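PDB 2Y6U: peroxisomal membrane protein LPX1 from Saccharomyces cerevisiae, which hydrolyses acyl esters, acting as an acyl esterase, a lipase and a phospholipase A of peroxisomes. Local coordinates for residues V66-E69 and Y70-P73; F208-E211 and S212-V215; I235-F238 and E239-K242. All coordinates share one frame; numbering follows the deposited sequence.

How the contacts relate
The three contacts, each local to a short run of chain, follow one another in sequence within one alpha/beta hydrolase fold. Contact 1 is buried, its W68 side chain near, without touching, the probable nucleophile elbow; its V66 CB packs on F238 CG of contact 3 at 3.8 Å, although the two centres are about 16 Å apart. Contacts 2 and 3 are closer, about 11 Å between centres. There Y214 OH lies 2.6 Å from I236 O, a probable hydrogen bond, and E211 OE1 forms a salt bridge with K242 NZ. Contacts 1 and 2 do not touch, their nearest atoms being about 9 Å apart. Glycerol, probably from the crystallisation liquor, lies near F208 and E239.

Contact 1 (V66-E69 and Y70-P73); sequences VVWE and YYLP
W68 meets Y71 three residues further on in an edge-to-face aromatic pair, the outer edge of the indole directed at the face of the phenol. W68 CE3 stands almost over the middle of the Y71 ring and lies 3.8 Å from Y71 CZ, with CZ3 of the same indole equally near. The six-membered ring of W68 and the Y71 ring are turned 79° against each other. Three residues apart on a helical turn, W68 and Y71 both keep CG beside the backbone N (chi1 -49° for W68), and the indole edge thereby meets the phenol face.

The backbone beneath is helical but short of regular. Y71 N donates to W68 O at 2.9 Å, through a bent bond of 135°, and L72 N donates to E69 O at 3.1 Å. E69 thus contributes mainly through its main chain: its carbonyl oxygen also has L72 CG at 3.6 Å and P73 CD beside it, while its acid chain runs extended away from the turn. One water replaces an i to i+4 bond, donating to V66 O and accepting from Y70 N. V67 O, 3.8 Å from Y71 CE1, is buried with no polar partner in the model.

Beyond the pair, Y71 OH bonds to N326 O and its ring packs on helix 330-347, whereas W68 leans on L91 of strand 84-92 and meets F57. These irregular helical turns lie in the crossover between the parallel neighbours 51-58 and 84-92 of the alpha/beta hydrolase sheet, the place of a helix in a classical beta-alpha-beta unit.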
loop_
_atom_site.group_PDB
_atom_site.type_symbol
_atom_site.label_atom_id
_atom_site.label_comp_id
_atom_site.label_asym_id
_atom_site.label_seq_id
_atom_site.Cartn_x
_atom_site.Cartn_y
_atom_site.Cartn_z
ATOM N N VAL A 66 17.751 17.854 -0.083
ATOM C CA VAL A 66 18.338 19.157 -0.298
ATOM C C VAL A 66 18.591 19.471 -1.788
ATOM O O VAL A 66 18.639 20.658 -2.192
ATOM C CB VAL A 66 19.657 19.368 0.500
ATOM C CG1 VAL A 66 20.946 18.770 -0.203
ATOM C CG2 VAL A 66 19.813 20.870 0.789
ATOM N N VAL A 67 18.723 18.422 -2.601
ATOM C CA VAL A 67 19.041 18.597 -4.022
ATOM C C VAL A 67 17.907 19.269 -4.792
ATOM O O VAL A 67 18.122 19.792 -5.897
ATOM C CB VAL A 67 19.402 17.268 -4.734
ATOM C CG1 VAL A 67 20.648 16.620 -4.016
ATOM C CG2 VAL A 67 18.198 16.304 -4.858
ATOM N N TRP A 68 16.725 19.327 -4.173
ATOM C CA TRP A 68 15.602 19.992 -4.782
ATOM C C TRP A 68 15.377 21.412 -4.309
ATOM O O TRP A 68 14.551 22.160 -4.889
ATOM C CB TRP A 68 14.340 19.182 -4.569
ATOM C CG TRP A 68 14.429 17.754 -4.895
ATOM C CD1 TRP A 68 14.429 16.723 -4.010
ATOM C CD2 TRP A 68 14.513 17.156 -6.212
ATOM N NE1 TRP A 68 14.457 15.530 -4.673
ATOM C CE2 TRP A 68 14.495 15.746 -6.019
ATOM C CE3 TRP A 68 14.585 17.649 -7.485
ATOM C CZ2 TRP A 68 14.583 14.875 -7.042
ATOM C CZ3 TRP A 68 14.611 16.726 -8.558
ATOM C CH2 TRP A 68 14.617 15.379 -8.310
ATOM N N GLU A 69 16.129 21.881 -3.306
ATOM C CA GLU A 69 15.898 23.251 -2.886
ATOM C C GLU A 69 16.091 24.316 -3.940
ATOM O O GLU A 69 15.303 25.278 -4.003
ATOM C CB GLU A 69 16.658 23.598 -1.574
ATOM C CG GLU A 69 16.180 22.697 -0.458
ATOM C CD GLU A 69 16.949 22.998 0.923
ATOM O OE1 GLU A 69 17.835 23.860 0.973
ATOM O OE2 GLU A 69 16.700 22.273 1.871
ATOM N N TYR A 70 17.115 24.181 -4.777
ATOM C CA TYR A 70 17.340 25.067 -5.870
ATOM C C TYR A 70 16.078 25.177 -6.784
ATOM O O TYR A 70 15.875 26.166 -7.455
ATOM C CB TYR A 70 18.563 24.534 -6.663
ATOM C CG TYR A 70 18.869 25.321 -7.870
ATOM C CD1 TYR A 70 18.298 25.014 -9.097
ATOM C CD2 TYR A 70 19.755 26.391 -7.802
ATOM C CE1 TYR A 70 18.589 25.747 -10.231
ATOM C CE2 TYR A 70 20.118 27.159 -8.964
ATOM C CZ TYR A 70 19.521 26.834 -10.187
ATOM O OH TYR A 70 19.816 27.626 -11.236
ATOM N N TYR A 71 15.305 24.098 -6.865
ATOM C CA TYR A 71 14.138 24.091 -7.738
ATOM C C TYR A 71 12.987 24.969 -7.255
ATOM O O TYR A 71 12.190 25.504 -8.077
ATOM C CB TYR A 71 13.578 22.675 -7.854
ATOM C CG TYR A 71 14.416 21.717 -8.717
ATOM C CD1 TYR A 71 15.784 21.500 -8.470
ATOM C CD2 TYR A 71 13.808 20.969 -9.749
ATOM C CE1 TYR A 71 16.569 20.593 -9.278
ATOM C CE2 TYR A 71 14.548 20.062 -10.491
ATOM C CZ TYR A 71 15.918 19.890 -10.281
ATOM O OH TYR A 71 16.638 18.983 -11.063
ATOM N N LEU A 72 12.884 25.104 -5.936
ATOM C CA LEU A 72 11.679 25.742 -5.365
ATOM C C LEU A 72 11.320 27.110 -5.905
ATOM O O LEU A 72 10.188 27.308 -6.242
ATOM C CB LEU A 72 11.776 25.804 -3.814
ATOM C CG LEU A 72 11.868 24.453 -3.167
ATOM C CD1 LEU A 72 12.249 24.619 -1.621
ATOM C CD2 LEU A 72 10.542 23.619 -3.395
ATOM N N PRO A 73 12.255 28.067 -6.004
ATOM C CA PRO A 73 11.813 29.342 -6.535
ATOM C C PRO A 73 11.622 29.333 -8.057
ATOM O O PRO A 73 11.105 30.286 -8.587
ATOM C CB PRO A 73 12.905 30.329 -6.095
ATOM C CG PRO A 73 14.012 29.485 -5.591
ATOM C CD PRO A 73 13.649 28.100 -5.541
HETATM O O HOH W 1 19.418 22.588 -3.973
#

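Contact 2 (F208-E211 and S212-V215); sequences FANE and SEYV
N210 caps the start of a helix through its side chain: OD1 accepts from E213 N at 2.9 Å, nearly in line with the amide C=O. The first torsion of N210, 52°, places CG between the backbone N and the carbonyl carbon, folding the amide back over the first turn. E213 CG closes in on the same oxygen at 3.3 Å, its carboxylate turned away. One residue thus serves as N-cap and as first acceptor of the helix, for N210 O also receives Y214 N at 3.0 Å, in the carbonyl plane. The next bond of the series, V215 N to E211 O, is nearly straight at 175°.

On a different side of the turn F208 lies against Y214. Y214 CA sits over the face of the F208 ring, 4.2 Å from its centroid, a CH-pi contact, while F208 CD1 comes to the edge of the Y214 ring, 3.7 Å from Y214 CD1. The two rings are inclined to each other, their centroids 5.6 Å apart.

E211 has CG anti to its own N and then bends at the second torsion, 64°, which brings the carboxylate across V215, E211 OE2 lying 3.2 Å from V215 CG2. Two charges outside the turn fix the acid, K242 on OE1 and R240 on OE2.

F208 ends strand 207-208 and bonds through its backbone to V253, so the cap comes one residue after a strand of the small antiparallel sheet. Helix 211-220 then runs with Y214 against V253 and T255 of strand 253-255, and with V215 on I236 of helix 229-239.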
loop_
_atom_site.group_PDB
_atom_site.type_symbol
_atom_site.label_atom_id
_atom_site.label_comp_id
_atom_site.label_asym_id
_atom_site.label_seq_id
_atom_site.Cartn_x
_atom_site.Cartn_y
_atom_site.Cartn_z
ATOM N N PHE A 208 35.852 12.468 7.736
ATOM C CA PHE A 208 36.978 13.279 7.301
ATOM C C PHE A 208 37.648 13.868 8.513
ATOM O O PHE A 208 36.976 14.219 9.493
ATOM C CB PHE A 208 36.475 14.402 6.352
ATOM C CG PHE A 208 35.645 13.876 5.192
ATOM C CD1 PHE A 208 34.286 13.714 5.333
ATOM C CD2 PHE A 208 36.247 13.486 3.988
ATOM C CE1 PHE A 208 33.554 13.163 4.318
ATOM C CE2 PHE A 208 35.486 12.946 2.952
ATOM C CZ PHE A 208 34.149 12.790 3.125
ATOM N N ALA A 209 38.971 13.984 8.430
ATOM C CA ALA A 209 39.804 14.497 9.532
ATOM C C ALA A 209 39.322 15.868 10.038
ATOM O O ALA A 209 39.335 16.142 11.240
ATOM C CB ALA A 209 41.295 14.565 9.096
ATOM N N ASN A 210 38.942 16.731 9.107
ATOM C CA ASN A 210 38.603 18.099 9.434
ATOM C C ASN A 210 37.812 18.703 8.300
ATOM O O ASN A 210 37.625 18.060 7.258
ATOM C CB ASN A 210 39.880 18.913 9.673
ATOM C CG ASN A 210 40.879 18.780 8.534
ATOM O OD1 ASN A 210 40.539 18.935 7.347
ATOM N ND2 ASN A 210 42.108 18.485 8.881
ATOM N N GLU A 211 37.387 19.946 8.518
ATOM C CA GLU A 211 36.585 20.728 7.592
ATOM C C GLU A 211 37.277 20.921 6.237
ATOM O O GLU A 211 36.631 20.796 5.200
ATOM C CB GLU A 211 36.244 22.086 8.228
ATOM C CG GLU A 211 35.582 23.142 7.329
ATOM C CD GLU A 211 34.232 22.741 6.849
ATOM O OE1 GLU A 211 33.623 21.818 7.453
ATOM O OE2 GLU A 211 33.771 23.339 5.854
ATOM N N SER A 212 38.586 21.218 6.224
ATOM C CA SER A 212 39.267 21.412 4.942
ATOM C C SER A 212 39.221 20.158 4.067
ATOM O O SER A 212 38.968 20.259 2.872
ATOM C CB SER A 212 40.722 21.844 5.138
ATOM O OG SER A 212 40.787 22.783 6.191
ATOM N N GLU A 213 39.470 18.984 4.661
ATOM C CA GLU A 213 39.491 17.712 3.916
ATOM C C GLU A 213 38.074 17.322 3.450
ATOM O O GLU A 213 37.917 16.744 2.378
ATOM C CB GLU A 213 40.051 16.575 4.778
ATOM C CG GLU A 213 41.522 16.719 5.133
ATOM C CD GLU A 213 42.423 16.595 3.915
ATOM O OE1 GLU A 213 42.145 15.709 3.083
ATOM O OE2 GLU A 213 43.429 17.355 3.804
ATOM N N TYR A 214 37.092 17.623 4.287
ATOM C CA TYR A 214 35.669 17.449 3.938
ATOM C C TYR A 214 35.293 18.244 2.679
ATOM O O TYR A 214 34.822 17.663 1.696
ATOM C CB TYR A 214 34.760 17.845 5.112
ATOM C CG TYR A 214 33.290 17.935 4.753
ATOM C CD1 TYR A 214 32.598 16.823 4.271
ATOM C CD2 TYR A 214 32.605 19.152 4.848
ATOM C CE1 TYR A 214 31.273 16.907 3.931
ATOM C CE2 TYR A 214 31.298 19.260 4.473
ATOM C CZ TYR A 214 30.607 18.122 4.017
ATOM O OH TYR A 214 29.273 18.218 3.622
ATOM N N VAL A 215 35.472 19.563 2.688
ATOM C CA VAL A 215 35.102 20.332 1.517
ATOM C C VAL A 215 35.951 19.905 0.291
ATOM O O VAL A 215 35.440 19.848 -0.816
ATOM C CB VAL A 215 35.163 21.845 1.803
ATOM C CG1 VAL A 215 35.050 22.653 0.506
ATOM C CG2 VAL A 215 34.092 22.264 2.839
#

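Contact 3 (I235-F238 and E239-K242); sequences IIDF and ERTK
E239 N donates to I235 O at 3.0 Å, R240 N only weakly to I236 O, and the chain then passes into a weakly bonded strand at about 240-241. E239 packs back on the helix: its CG lies beside I235 CG2, both side chains pointing the same way, and its carboxylate reaches M257 N through OE1.

The side chains are joined across this junction by a salt bridge in which R240 NH1 donates to D237 OD1 at 2.9 Å. The bond is nearly straight, 165°, and uses the anti lone pair of OD1; the oxygen lies in the guanidinium plane, though the carboxylate itself is turned 42° from that plane. A bend at the third torsion of R240, -74°, turns the guanidinium back along the helix end.

Strand 240-241 is an outer member of the antiparallel sheet with 253-255 and 207-208, in the excursion between strands 164-168 and 286-292, where alpha/beta hydrolases commonly carry their cap.

Water reinforces the pairing: one molecule gives a proton to D237 OD1 and accepts from R240 NH2, and another joins D237 O to NH1 in the same manner. I236 CG2 rests 3.4 Å from R240 NH2, and I236 O lies over one face of the guanidinium. NH2 also forms a salt bridge with E211 of helix 211-220. A leucine in place of R240 would probably leave both D237 and E211 without this positive partner and the two bridging waters without their donor. F238 packs on S64 and receives K256 in a cation-pi contact.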
loop_
_atom_site.group_PDB
_atom_site.type_symbol
_atom_site.label_atom_id
_atom_site.label_comp_id
_atom_site.label_asym_id
_atom_site.label_seq_id
_atom_site.Cartn_x
_atom_site.Cartn_y
_atom_site.Cartn_z
ATOM N N ILE A 235 24.419 20.953 -0.851
ATOM C CA ILE A 235 24.785 19.585 -0.450
ATOM C C ILE A 235 25.841 19.645 0.650
ATOM O O ILE A 235 25.732 18.959 1.673
ATOM C CB ILE A 235 25.255 18.726 -1.644
ATOM C CG1 ILE A 235 24.066 18.383 -2.555
ATOM C CG2 ILE A 235 25.957 17.466 -1.145
ATOM C CD1 ILE A 235 24.461 17.837 -3.980
ATOM N N ILE A 236 26.872 20.445 0.431
ATOM C CA ILE A 236 27.972 20.558 1.378
ATOM C C ILE A 236 27.490 20.996 2.743
ATOM O O ILE A 236 27.838 20.398 3.774
ATOM C CB ILE A 236 29.092 21.479 0.821
ATOM C CG1 ILE A 236 29.820 20.773 -0.344
ATOM C CG2 ILE A 236 30.058 21.922 1.964
ATOM C CD1 ILE A 236 30.662 21.745 -1.350
ATOM N N ASP A 237 26.647 22.013 2.767
ATOM C CA ASP A 237 26.149 22.576 4.013
ATOM C C ASP A 237 25.151 21.639 4.708
ATOM O O ASP A 237 25.080 21.608 5.967
ATOM C CB ASP A 237 25.512 23.959 3.756
ATOM C CG ASP A 237 26.573 25.046 3.416
ATOM O OD1 ASP A 237 27.711 24.904 3.879
ATOM O OD2 ASP A 237 26.281 26.008 2.657
ATOM N N PHE A 238 24.370 20.913 3.926
ATOM C CA PHE A 238 23.287 20.057 4.504
ATOM C C PHE A 238 23.883 18.775 5.125
ATOM O O PHE A 238 23.452 18.300 6.178
ATOM C CB PHE A 238 22.298 19.706 3.448
ATOM C CG PHE A 238 21.278 18.672 3.872
ATOM C CD1 PHE A 238 20.128 19.052 4.524
ATOM C CD2 PHE A 238 21.467 17.337 3.572
ATOM C CE1 PHE A 238 19.204 18.102 4.909
ATOM C CE2 PHE A 238 20.583 16.407 3.938
ATOM C CZ PHE A 238 19.435 16.773 4.607
ATOM N N GLU A 239 24.898 18.227 4.463
ATOM C CA GLU A 239 25.515 16.969 4.884
ATOM C C GLU A 239 26.425 17.134 6.085
ATOM O O GLU A 239 26.721 16.158 6.756
ATOM C CB GLU A 239 26.296 16.314 3.706
ATOM C CG GLU A 239 25.467 15.729 2.544
ATOM C CD GLU A 239 24.610 14.492 2.988
ATOM O OE1 GLU A 239 24.999 13.865 4.028
ATOM O OE2 GLU A 239 23.634 14.099 2.246
ATOM N N ARG A 240 26.939 18.346 6.340
ATOM C CA ARG A 240 27.984 18.496 7.337
ATOM C C ARG A 240 27.424 18.237 8.739
ATOM O O ARG A 240 26.447 18.869 9.114
ATOM C CB ARG A 240 28.561 19.916 7.260
ATOM C CG ARG A 240 29.619 20.241 8.253
ATOM C CD ARG A 240 29.938 21.747 8.193
ATOM N NE ARG A 240 30.704 22.141 7.015
ATOM C CZ ARG A 240 30.262 22.888 5.986
ATOM N NH1 ARG A 240 29.020 23.353 5.938
ATOM N NH2 ARG A 240 31.090 23.192 4.985
ATOM N N THR A 241 27.998 17.266 9.459
ATOM C CA THR A 241 27.759 17.084 10.901
ATOM C C THR A 241 29.114 16.992 11.662
ATOM O O THR A 241 30.134 16.469 11.135
ATOM C CB THR A 241 26.824 15.877 11.255
ATOM O OG1 THR A 241 27.601 14.683 11.468
ATOM C CG2 THR A 241 25.716 15.653 10.199
ATOM N N LYS A 242 29.132 17.522 12.886
ATOM C CA LYS A 242 30.399 17.728 13.632
ATOM C C LYS A 242 30.335 17.193 15.049
ATOM O O LYS A 242 29.342 16.583 15.418
ATOM C CB LYS A 242 30.764 19.240 13.648
ATOM C CG LYS A 242 31.169 19.822 12.230
ATOM C CD LYS A 242 31.771 21.257 12.306
ATOM C CE LYS A 242 33.202 21.424 11.617
ATOM N NZ LYS A 242 33.252 21.598 10.063
HETATM O O HOH W 2 30.411 25.670 3.123
HETATM O O HOH W 3 24.520 20.447 8.388
HETATM O O HOH W 4 26.779 23.089 7.645
#